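Hydrogen peroxide-inducible genes activator (Corynebacterium glutamicum, PDB 6G1D) senses hydrogen peroxide by a peroxidatic mechanism and, as a LysR-type transcription factor, probably switches on peroxide-inducible genes by binding DNA through its helix-turn-helix domain. Local coordinates at the interface of chains A and B. Numbering follows the deposited sequence. Chains: chain A/B, Hydrogen peroxide-inducible genes activator.

The interface of chains A and B. Residues chain A 103, 119, 132-134; chain B 231-233, 248.
Strand 129-135 of chain A, with strand 100-106 and helix 111-125 beside it, meets a loop of chain B, residues 231-233, and B:Leu248, from a separate loop. The 231-233 loop runs parallel to the strand and adds a short stretch of sheet pairing across the dimer, with A:Val134 and B:Arg233 as the bridged pair. Both polar backbone groups of A:Ile133 are used. Its carbonyl O takes the backbone N of B:Arg233 at 3.1 Å, almost head-on to the carbonyl. The backbone N of A:Ile133 donates to the hydroxyl OG1 of B:Thr232, also at 3.1 Å and fairly straight (158° at H). So a side chain stands in where a regular strand would offer a carbonyl. OG1 can do this because it sits beside its own backbone N, anti to the carbonyl carbon (chi1 -70°). OG1 of B:Thr232 also lies in the plane of the A:His132 imidazole, at its edge, 3.6 Å from ND1 of A:His132.

Further along, A:Val134 and B:Arg233 run alongside each other in the same direction. CG1 of A:Val134 sits over the middle of one face of the guanidinium, 3.8 Å from CZ of B:Arg233. B:Arg233 starts from the crowded chi1 position (49°), runs extended to NE, then turns so that NH1 bonds back to the carbonyl O of B:Val231 at 3.0 Å, which should help hold the flat group against the valine. At the flanks the contact is looser and apolar: A:Thr103 CG2 meets B:Val231 CG1 obliquely, and CD1 and CD2 of A:Leu119 each lie 4.0 Å from CD1 of B:Leu248. Repeated by the two-fold axis, this patch helps join the regulatory domains of two subunits, and a shift in the 231-233 loop could be felt by the partner's strand.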
loop_
_atom_site.group_PDB
_atom_site.type_symbol
_atom_site.label_atom_id
_atom_site.label_comp_id
_atom_site.label_asym_id
_atom_site.label_seq_id
_atom_site.Cartn_x
_atom_site.Cartn_y
_atom_site.Cartn_z
ATOM N N THR A 103 -19.499 7.754 -13.151
ATOM C CA THR A 103 -18.175 7.870 -12.595
ATOM C C THR A 103 -17.172 7.327 -13.601
ATOM O O THR A 103 -17.267 6.164 -14.034
ATOM C CB THR A 103 -18.111 7.136 -11.261
ATOM O OG1 THR A 103 -19.078 7.730 -10.401
ATOM C CG2 THR A 103 -16.730 7.290 -10.611
ATOM N N LEU A 119 -15.199 17.756 -20.380
ATOM C CA LEU A 119 -16.121 18.400 -19.430
ATOM C C LEU A 119 -16.940 19.520 -20.064
ATOM O O LEU A 119 -18.108 19.699 -19.713
ATOM C CB LEU A 119 -15.390 18.934 -18.203
ATOM C CG LEU A 119 -14.817 17.830 -17.275
ATOM C CD1 LEU A 119 -13.927 18.463 -16.209
ATOM C CD2 LEU A 119 -15.937 16.988 -16.647
ATOM N N HIS A 132 -18.390 12.289 -12.435
ATOM C CA HIS A 132 -17.507 12.197 -11.305
ATOM C C HIS A 132 -16.259 11.551 -11.884
ATOM O O HIS A 132 -16.357 10.614 -12.679
ATOM C CB HIS A 132 -18.148 11.335 -10.219
ATOM C CG HIS A 132 -19.397 11.940 -9.678
ATOM N ND1 HIS A 132 -19.387 13.151 -9.030
ATOM C CD2 HIS A 132 -20.691 11.555 -9.757
ATOM C CE1 HIS A 132 -20.621 13.464 -8.679
ATOM N NE2 HIS A 132 -21.433 12.526 -9.135
ATOM N N ILE A 133 -15.107 12.102 -11.523
ATOM C CA ILE A 133 -13.862 11.769 -12.150
ATOM C C ILE A 133 -12.973 11.153 -11.096
ATOM O O ILE A 133 -12.803 11.724 -10.030
ATOM C CB ILE A 133 -13.165 13.018 -12.758
ATOM C CG1 ILE A 133 -14.102 13.719 -13.746
ATOM C CG2 ILE A 133 -11.880 12.615 -13.461
ATOM C CD1 ILE A 133 -14.557 12.849 -14.918
ATOM N N VAL A 134 -12.434 9.973 -11.404
ATOM C CA VAL A 134 -11.427 9.356 -10.579
ATOM C C VAL A 134 -10.153 9.188 -11.411
ATOM O O VAL A 134 -10.127 8.447 -12.376
ATOM C CB VAL A 134 -11.902 7.994 -10.065
ATOM C CG1 VAL A 134 -10.822 7.365 -9.207
ATOM C CG2 VAL A 134 -13.173 8.157 -9.237
ATOM N N VAL B 231 -16.652 11.401 -4.201
ATOM C CA VAL B 231 -16.266 10.463 -5.234
ATOM C C VAL B 231 -15.117 11.038 -6.088
ATOM O O VAL B 231 -14.093 10.373 -6.218
ATOM C CB VAL B 231 -17.413 9.956 -6.144
ATOM C CG1 VAL B 231 -16.897 8.685 -6.854
ATOM C CG2 VAL B 231 -18.713 9.731 -5.363
ATOM N N THR B 232 -15.277 12.244 -6.616
ATOM C CA THR B 232 -14.273 12.862 -7.443
ATOM C C THR B 232 -12.948 13.071 -6.691
ATOM O O THR B 232 -12.912 13.812 -5.711
ATOM C CB THR B 232 -14.815 14.169 -8.079
ATOM O OG1 THR B 232 -15.802 13.810 -9.055
ATOM C CG2 THR B 232 -13.724 14.953 -8.778
ATOM N N ARG B 233 -11.895 12.416 -7.185
ATOM C CA ARG B 233 -10.550 12.419 -6.590
ATOM C C ARG B 233 -9.520 12.435 -7.691
ATOM O O ARG B 233 -9.673 11.779 -8.725
ATOM C CB ARG B 233 -10.240 11.182 -5.697
ATOM C CG ARG B 233 -10.532 9.834 -6.238
ATOM C CD ARG B 233 -10.610 8.885 -5.009
ATOM N NE ARG B 233 -10.825 7.488 -5.351
ATOM C CZ ARG B 233 -12.000 6.924 -5.638
ATOM N NH1 ARG B 233 -13.142 7.633 -5.655
ATOM N NH2 ARG B 233 -12.023 5.626 -5.938
ATOM N N LEU B 248 -16.588 22.217 -11.097
ATOM C CA LEU B 248 -16.955 21.038 -10.316
ATOM C C LEU B 248 -16.595 21.158 -8.850
ATOM O O LEU B 248 -16.934 20.287 -8.073
ATOM C CB LEU B 248 -16.344 19.776 -10.932
ATOM C CG LEU B 248 -16.861 19.391 -12.329
ATOM C CD1 LEU B 248 -16.082 18.224 -12.882
ATOM C CD2 LEU B 248 -18.363 19.114 -12.306
#